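Local coordinates for YfdX protein (Salmonella enterica I, PDB 6A02) that is of unknown biochemical function but appears to act in both antibiotic stress and virulence of Salmonella Typhi, at residues Ile79-Ser84 with Asn130-Pro135; Tyr64-Lys69 with Asp172-Gln177; Ser18-Gln23 with Asp57-Asn62. All blocks are in the same frame, centred on the assembly; numbering follows the deposited sequence.

Interaction 1 (Ile79-Ser84 with Asn130-Pro135)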
# COMPACT_ATOMS: atom_id res chain seq x y z
N ILE A 79 -14.87 0.92 13.59
CA ILE A 79 -15.28 2.30 13.41
C ILE A 79 -14.58 2.92 12.20
O ILE A 79 -13.45 2.56 11.86
CB ILE A 79 -15.06 3.18 14.66
CG1 ILE A 79 -13.58 3.21 15.05
CG2 ILE A 79 -15.97 2.72 15.83
CD1 ILE A 79 -13.23 4.41 15.96
N ARG A 80 -15.27 3.87 11.57
CA ARG A 80 -14.75 4.60 10.42
C ARG A 80 -13.78 5.69 10.87
O ARG A 80 -14.12 6.51 11.74
CB ARG A 80 -15.90 5.26 9.67
CG ARG A 80 -16.85 4.28 8.98
CD ARG A 80 -18.03 5.00 8.33
NE ARG A 80 -18.88 5.58 9.36
CZ ARG A 80 -19.90 4.95 9.93
NH1 ARG A 80 -20.24 3.72 9.55
NH2 ARG A 80 -20.59 5.56 10.89
N ILE A 81 -12.60 5.74 10.26
CA ILE A 81 -11.62 6.78 10.56
C ILE A 81 -11.23 7.62 9.35
O ILE A 81 -10.60 8.67 9.54
CB ILE A 81 -10.36 6.24 11.28
CG1 ILE A 81 -9.48 5.42 10.33
CG2 ILE A 81 -10.76 5.42 12.49
CD1 ILE A 81 -8.12 5.06 10.93
N ASN A 82 -11.56 7.21 8.13
CA ASN A 82 -11.26 8.02 6.96
C ASN A 82 -12.10 7.53 5.80
O ASN A 82 -12.50 6.36 5.76
CB ASN A 82 -9.77 7.98 6.60
CG ASN A 82 -9.40 9.02 5.57
OD1 ASN A 82 -9.50 10.20 5.82
ND2 ASN A 82 -8.98 8.57 4.39
N SER A 83 -12.35 8.41 4.84
CA SER A 83 -12.93 8.02 3.57
C SER A 83 -12.13 8.65 2.43
O SER A 83 -11.73 9.82 2.52
CB SER A 83 -14.37 8.47 3.42
OG SER A 83 -15.05 7.59 2.55
N SER A 84 -11.94 7.88 1.36
CA SER A 84 -11.33 8.41 0.15
C SER A 84 -12.08 7.86 -1.06
O SER A 84 -12.94 6.99 -0.95
CB SER A 84 -9.85 8.06 0.05
OG SER A 84 -9.68 6.67 -0.16
N ASN A 130 -13.53 4.33 -0.39
CA ASN A 130 -12.65 3.51 0.43
C ASN A 130 -12.76 4.00 1.87
O ASN A 130 -12.31 5.10 2.18
CB ASN A 130 -11.21 3.61 -0.04
CG ASN A 130 -11.06 3.40 -1.51
OD1 ASN A 130 -11.29 2.31 -2.02
ND2 ASN A 130 -10.66 4.46 -2.21
N GLN A 131 -13.33 3.18 2.73
CA GLN A 131 -13.52 3.54 4.13
C GLN A 131 -12.46 2.83 4.96
O GLN A 131 -12.43 1.60 5.03
CB GLN A 131 -14.92 3.15 4.60
CG GLN A 131 -16.04 3.93 3.90
CD GLN A 131 -17.40 3.63 4.46
OE1 GLN A 131 -17.54 2.86 5.42
NE2 GLN A 131 -18.43 4.23 3.87
N GLU A 132 -11.59 3.62 5.58
CA GLU A 132 -10.58 3.09 6.49
C GLU A 132 -11.23 2.85 7.84
O GLU A 132 -11.89 3.75 8.38
CB GLU A 132 -9.45 4.10 6.61
CG GLU A 132 -8.28 3.60 7.42
CD GLU A 132 -7.17 4.63 7.59
OE1 GLU A 132 -7.32 5.76 7.09
OE2 GLU A 132 -6.15 4.30 8.23
N LEU A 133 -11.05 1.65 8.39
CA LEU A 133 -11.70 1.23 9.63
C LEU A 133 -10.67 0.68 10.60
O LEU A 133 -9.67 0.08 10.20
CB LEU A 133 -12.73 0.11 9.37
CG LEU A 133 -13.64 0.23 8.14
CD1 LEU A 133 -14.47 -1.03 7.95
CD2 LEU A 133 -14.56 1.43 8.27
N ILE A 134 -10.95 0.85 11.89
CA ILE A 134 -10.19 0.15 12.93
C ILE A 134 -11.13 -0.55 13.89
O ILE A 134 -12.26 -0.08 14.12
CB ILE A 134 -9.24 1.07 13.72
CG1 ILE A 134 -10.03 2.19 14.41
CG2 ILE A 134 -8.12 1.61 12.82
CD1 ILE A 134 -9.23 2.92 15.46
N PRO A 135 -10.71 -1.66 14.50
CA PRO A 135 -11.50 -2.28 15.57
C PRO A 135 -11.27 -1.50 16.85
O PRO A 135 -10.14 -1.38 17.33
CB PRO A 135 -10.90 -3.69 15.66
CG PRO A 135 -9.45 -3.50 15.24
CD PRO A 135 -9.47 -2.40 14.20
O HOH W 1 -19.98 2.74 6.82
O HOH W 2 -9.77 5.90 3.29

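Interaction 2 (Tyr64-Lys69 with Asp172-Gln177)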
# COMPACT_ATOMS: atom_id res chain seq x y z
N TYR A 64 -19.76 6.15 14.93
CA TYR A 64 -18.74 5.83 13.94
C TYR A 64 -18.72 4.36 13.55
O TYR A 64 -17.91 3.97 12.70
CB TYR A 64 -17.36 6.25 14.46
CG TYR A 64 -17.37 7.63 15.07
CD1 TYR A 64 -17.47 8.76 14.27
CD2 TYR A 64 -17.30 7.79 16.44
CE1 TYR A 64 -17.49 10.03 14.84
CE2 TYR A 64 -17.32 9.05 17.02
CZ TYR A 64 -17.41 10.16 16.22
OH TYR A 64 -17.43 11.41 16.79
N VAL A 65 -19.59 3.55 14.14
CA VAL A 65 -19.54 2.11 13.96
C VAL A 65 -20.04 1.73 12.57
O VAL A 65 -21.07 2.23 12.09
CB VAL A 65 -20.35 1.43 15.07
CG1 VAL A 65 -20.58 -0.03 14.76
CG2 VAL A 65 -19.65 1.60 16.40
N LYS A 66 -19.30 0.84 11.90
CA LYS A 66 -19.75 0.21 10.67
C LYS A 66 -20.42 -1.09 11.08
O LYS A 66 -19.75 -2.09 11.34
CB LYS A 66 -18.57 -0.04 9.74
CG LYS A 66 -18.95 -0.64 8.40
CD LYS A 66 -18.07 -0.08 7.30
CE LYS A 66 -18.45 -0.63 5.94
NZ LYS A 66 -19.87 -0.39 5.60
N SER A 67 -21.75 -1.08 11.17
CA SER A 67 -22.45 -2.20 11.80
C SER A 67 -22.39 -3.48 10.97
O SER A 67 -22.45 -4.57 11.54
CB SER A 67 -23.90 -1.81 12.10
OG SER A 67 -24.50 -1.24 10.95
N ASP A 68 -22.24 -3.37 9.65
CA ASP A 68 -22.27 -4.54 8.78
C ASP A 68 -20.91 -5.23 8.65
O ASP A 68 -20.66 -5.90 7.64
CB ASP A 68 -22.85 -4.18 7.40
CG ASP A 68 -21.94 -3.26 6.58
OD1 ASP A 68 -21.08 -2.58 7.18
OD2 ASP A 68 -22.10 -3.21 5.34
N LYS A 69 -20.04 -5.11 9.65
CA LYS A 69 -18.71 -5.72 9.56
C LYS A 69 -18.33 -6.32 10.90
O LYS A 69 -18.21 -5.59 11.89
CB LYS A 69 -17.67 -4.70 9.12
CG LYS A 69 -16.37 -5.36 8.75
CD LYS A 69 -15.38 -4.40 8.16
CE LYS A 69 -14.24 -5.16 7.50
NZ LYS A 69 -14.65 -5.76 6.19
N ASP A 172 -12.42 -0.91 3.59
CA ASP A 172 -13.62 -1.41 2.92
C ASP A 172 -13.86 -0.52 1.71
O ASP A 172 -14.23 0.65 1.85
CB ASP A 172 -14.81 -1.33 3.87
CG ASP A 172 -16.05 -2.04 3.33
OD1 ASP A 172 -16.25 -2.06 2.10
OD2 ASP A 172 -16.82 -2.59 4.14
N SER A 173 -13.66 -1.07 0.52
CA SER A 173 -13.90 -0.35 -0.72
C SER A 173 -15.24 -0.80 -1.26
O SER A 173 -15.43 -1.99 -1.55
CB SER A 173 -12.78 -0.64 -1.73
OG SER A 173 -11.53 -0.20 -1.23
N GLN A 174 -16.18 0.13 -1.38
CA GLN A 174 -17.53 -0.21 -1.81
C GLN A 174 -17.97 0.72 -2.93
O GLN A 174 -17.63 1.91 -2.94
CB GLN A 174 -18.53 -0.12 -0.66
CG GLN A 174 -18.53 -1.35 0.23
CD GLN A 174 -19.38 -1.17 1.49
OE1 GLN A 174 -20.24 -2.00 1.79
NE2 GLN A 174 -19.14 -0.10 2.23
N SER A 175 -18.72 0.16 -3.87
CA SER A 175 -19.39 0.97 -4.86
C SER A 175 -20.41 1.87 -4.18
O SER A 175 -20.94 1.55 -3.11
CB SER A 175 -20.08 0.06 -5.86
OG SER A 175 -20.98 -0.76 -5.15
N VAL A 176 -20.66 3.02 -4.79
CA VAL A 176 -21.49 4.06 -4.18
C VAL A 176 -22.95 3.73 -4.45
O VAL A 176 -23.38 3.68 -5.61
CB VAL A 176 -21.11 5.44 -4.71
CG1 VAL A 176 -21.90 6.52 -3.99
CG2 VAL A 176 -19.62 5.67 -4.56
N GLN A 177 -23.71 3.52 -3.38
CA GLN A 177 -25.14 3.22 -3.46
C GLN A 177 -25.83 4.18 -2.49
O GLN A 177 -26.01 3.86 -1.31
CB GLN A 177 -25.43 1.76 -3.13

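Interaction 3 (Ser18-Gln23 with Asp57-Asn62)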
# COMPACT_ATOMS: atom_id res chain seq x y z
N SER A 18 -14.63 9.25 12.50
CA SER A 18 -14.00 9.71 13.74
C SER A 18 -12.66 10.38 13.44
O SER A 18 -11.65 9.71 13.19
CB SER A 18 -13.81 8.58 14.74
OG SER A 18 -13.07 9.06 15.86
N GLY A 19 -12.63 11.71 13.53
CA GLY A 19 -11.36 12.40 13.42
C GLY A 19 -10.44 12.15 14.60
O GLY A 19 -9.22 12.18 14.45
N GLN A 20 -11.02 11.92 15.79
CA GLN A 20 -10.19 11.60 16.95
C GLN A 20 -9.46 10.28 16.76
O GLN A 20 -8.27 10.18 17.08
CB GLN A 20 -11.04 11.53 18.21
CG GLN A 20 -11.55 12.87 18.73
CD GLN A 20 -12.49 12.68 19.89
OE1 GLN A 20 -13.50 11.99 19.78
NE2 GLN A 20 -12.15 13.28 21.03
N ALA A 21 -10.16 9.27 16.25
CA ALA A 21 -9.51 7.97 16.05
C ALA A 21 -8.50 8.03 14.92
O ALA A 21 -7.48 7.34 14.97
CB ALA A 21 -10.55 6.89 15.78
N TRP A 22 -8.76 8.84 13.89
CA TRP A 22 -7.74 9.03 12.87
C TRP A 22 -6.47 9.61 13.48
O TRP A 22 -5.36 9.11 13.22
CB TRP A 22 -8.27 9.92 11.74
CG TRP A 22 -7.35 9.88 10.57
CD1 TRP A 22 -7.36 8.99 9.54
CD2 TRP A 22 -6.25 10.76 10.32
NE1 TRP A 22 -6.34 9.26 8.66
CE2 TRP A 22 -5.65 10.35 9.12
CE3 TRP A 22 -5.74 11.86 11.00
CZ2 TRP A 22 -4.55 10.99 8.59
CZ3 TRP A 22 -4.64 12.50 10.47
CH2 TRP A 22 -4.06 12.07 9.27
N GLN A 23 -6.60 10.65 14.31
CA GLN A 23 -5.43 11.25 14.93
C GLN A 23 -4.76 10.28 15.89
O GLN A 23 -3.53 10.28 16.01
CB GLN A 23 -5.83 12.54 15.64
CG GLN A 23 -4.64 13.31 16.23
CD GLN A 23 -3.68 13.77 15.17
OE1 GLN A 23 -4.10 14.29 14.13
NE2 GLN A 23 -2.39 13.55 15.39
N ASP A 57 -14.66 10.00 26.96
CA ASP A 57 -16.00 9.67 27.42
C ASP A 57 -17.06 10.62 26.89
O ASP A 57 -18.25 10.29 26.93
CB ASP A 57 -16.06 9.59 28.95
CG ASP A 57 -15.13 8.53 29.52
OD1 ASP A 57 -14.22 8.90 30.30
OD2 ASP A 57 -15.30 7.34 29.19
N SER A 58 -16.67 11.80 26.40
CA SER A 58 -17.62 12.73 25.81
C SER A 58 -17.93 12.41 24.36
O SER A 58 -18.86 13.00 23.79
CB SER A 58 -17.13 14.18 25.96
OG SER A 58 -16.09 14.48 25.04
N THR A 59 -17.20 11.48 23.76
CA THR A 59 -17.47 11.04 22.40
C THR A 59 -18.47 9.90 22.40
O THR A 59 -18.37 8.97 23.20
CB THR A 59 -16.16 10.59 21.74
OG1 THR A 59 -15.28 11.71 21.66
CG2 THR A 59 -16.42 10.04 20.34
N ASP A 60 -19.45 9.99 21.51
CA ASP A 60 -20.43 8.92 21.31
C ASP A 60 -19.88 8.00 20.23
O ASP A 60 -20.06 8.23 19.03
CB ASP A 60 -21.77 9.53 20.91
CG ASP A 60 -22.83 8.48 20.64
OD1 ASP A 60 -22.56 7.27 20.81
OD2 ASP A 60 -23.94 8.87 20.24
N TRP A 61 -19.21 6.94 20.66
CA TRP A 61 -18.52 6.06 19.72
C TRP A 61 -19.48 5.29 18.82
O TRP A 61 -19.08 4.86 17.73
CB TRP A 61 -17.56 5.15 20.48
CG TRP A 61 -16.45 5.95 21.08
CD1 TRP A 61 -16.33 6.35 22.39
CD2 TRP A 61 -15.34 6.52 20.39
NE1 TRP A 61 -15.20 7.12 22.55
CE2 TRP A 61 -14.57 7.23 21.34
CE3 TRP A 61 -14.90 6.48 19.06
CZ2 TRP A 61 -13.40 7.90 20.99
CZ3 TRP A 61 -13.74 7.15 18.72
CH2 TRP A 61 -13.00 7.84 19.68
N ASN A 62 -20.75 5.14 19.22
CA ASN A 62 -21.73 4.48 18.36
C ASN A 62 -21.85 5.18 17.01
O ASN A 62 -22.18 4.53 16.01
CB ASN A 62 -23.11 4.48 19.02
CG ASN A 62 -23.14 3.77 20.35
OD1 ASN A 62 -23.05 2.54 20.41
ND2 ASN A 62 -23.29 4.53 21.43

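Interaction 1 (Ile79-Ser84 with Asn130-Pro135)
N130 faces S84 as an antiparallel hydrogen-bonded pair: the backbones exchange two bonds, and N130 ND2, with its acceptor close to the amide plane, donates to S84 OG at 3.2 Å. The same ND2 also reaches T86, and OD1 is taken by S173. A water joins N130 O to N82 ND2. Q131, a non-hydrogen-bonded pair with S83, runs an extended chain beside R80 and pointing the same way, OE1 3.6 Å from R80 CD. Amide and guanidinium planes are turned 79° apart and bridged by a water between R80 NH1 and Q131 OE1; E129 holds Q131 NE2, and K16 O receives R80 NE. E132 faces both I81 and N82, a classic beta bulge. E132 O takes I81 N at 2.8 Å, almost straight (177°), and N82 N only weakly at 3.5 Å. Its CG is anti to the backbone N (chi1 -175°), and the extended side chain crosses that of I81 obliquely, with OE2 3.4 Å from I81 CD1. L133 lies alongside R80, its CD2 3.7 Å from R80 CG. I134 CG1 meets I79 CG1 at 3.7 Å and I81 CG2 at 3.8 Å. P135 stands at the N-cap position, right before helix 136-151. Strand 125-135 is central in a three-stranded antiparallel sheet, with 77-89 and 170-175 flanking it; helix 19-36 packs on I79 and I81, K66 touches R80, Q131 and L133, and R26 of the second subunit binds N82 OD1.

Interaction 2 (Tyr64-Lys69 with Asp172-Gln177)
K66 places CG anti to its backbone N (chi1 -178°) and CD at an intermediate chi2 of 143°, and the chain then runs on to cross D172 at about a right angle; the D172 CG is likewise anti to its own N (chi1 -171°). The motif is a type I beta turn, K66 to K69, set beside strand 170-175, an outer strand of the antiparallel sheet. The backbone bond closing the turn, K69 N to K66 O, is weak at 3.5 Å. No hydrogen bond joins the two segments, and the side chains meet mainly through charge and van der Waals contact. K66 CE lies 3.1 Å from D172 OD2 in the one conformer given, while the ammonium NZ stays 4.0 Å from D172 OD2, beyond a salt bridge. Since D172 has two conformers, the finer fit here is uncertain. NZ is instead committed within the turn: it forms a salt bridge to D68 OD1 at 3.0 Å, on the syn lone pair. K69 NZ is also near D172 OD2, at 4.4 Å, but donates to S173 O of the third subunit, and S173 O here receives K69 NZ of that subunit in return. Both lysines thus lie near the D172 carboxylate without pairing with it. Q174 comes tip to tip with both K66 and D68: OE1 lies 4.2 Å from D68 OD2, and NE2 stands 3.5 Å from K66 NZ, two donors facing each other without a bond.

Interaction 3 (Ser18-Gln23 with Asp57-Asn62)
Q20 and T59 meet through a short hydrogen bond in which T59 OG1 donates to Q20 OE1 at 2.6 Å. The hydroxyl lies in the carbonyl plane on a lone pair, with a C=O...donor angle of 124°, and the two side chains slide past each other in opposite directions. T59 OG1 sits beside its backbone N, anti to the carbonyl carbon (chi1 -63°), while the other branch, CG2, covers one face of the W61 indole, 3.5 Å above the ring plane and over its centre. The far end of that indole makes the remaining contacts: S18 OG approaches obliquely, 3.5 Å from W61 CZ3, and A21 CB lies at the ring edge, near its plane, 4.3 Å from the same CZ3. A21 lies in the first turn of helix 19-36, and S18 is the N-cap just before it. S18 OG accepts A21 N at 2.9 Å with an N-H...O angle of 161°, a capping bond that holds S18 OG near the ring. In the second shell D56 bonds both Q20 and W61: OD2 accepts Q20 NE2, completing the grip on the amide, and the backbone O accepts W61 NE1. R140 forms a cation-pi contact with W61. The contact thus joins the start of helix 19-36 to the loop that leaves helix 40-54. L53 and L54 of that helix pack on Q20 and A21, Y64 touches S18 and T59, and I79 of strand 77-89 lies against A21 and W61.

Overall arrangement
From the N terminus, interaction 3 closes first: residues 18-23 meet 57-62 around a loop made mostly of helices 19-36 and 40-54. Interaction 2 opens just afterwards at 64-69 and closes only at 172-177, near the end of the modelled chain. Interaction 1 is nested within it, its own loop holding helices 94-109 and 113-122, and interaction 3 lies in series before both. Interactions 1 and 2 have centres about 9 Å apart and share the sheet, where strands 125-135 and 170-175 are neighbours. Interaction 3, its centre about 12 Å from that of interaction 1, meets the sheet's opposite edge through a backbone bond from S18 N to R80 O.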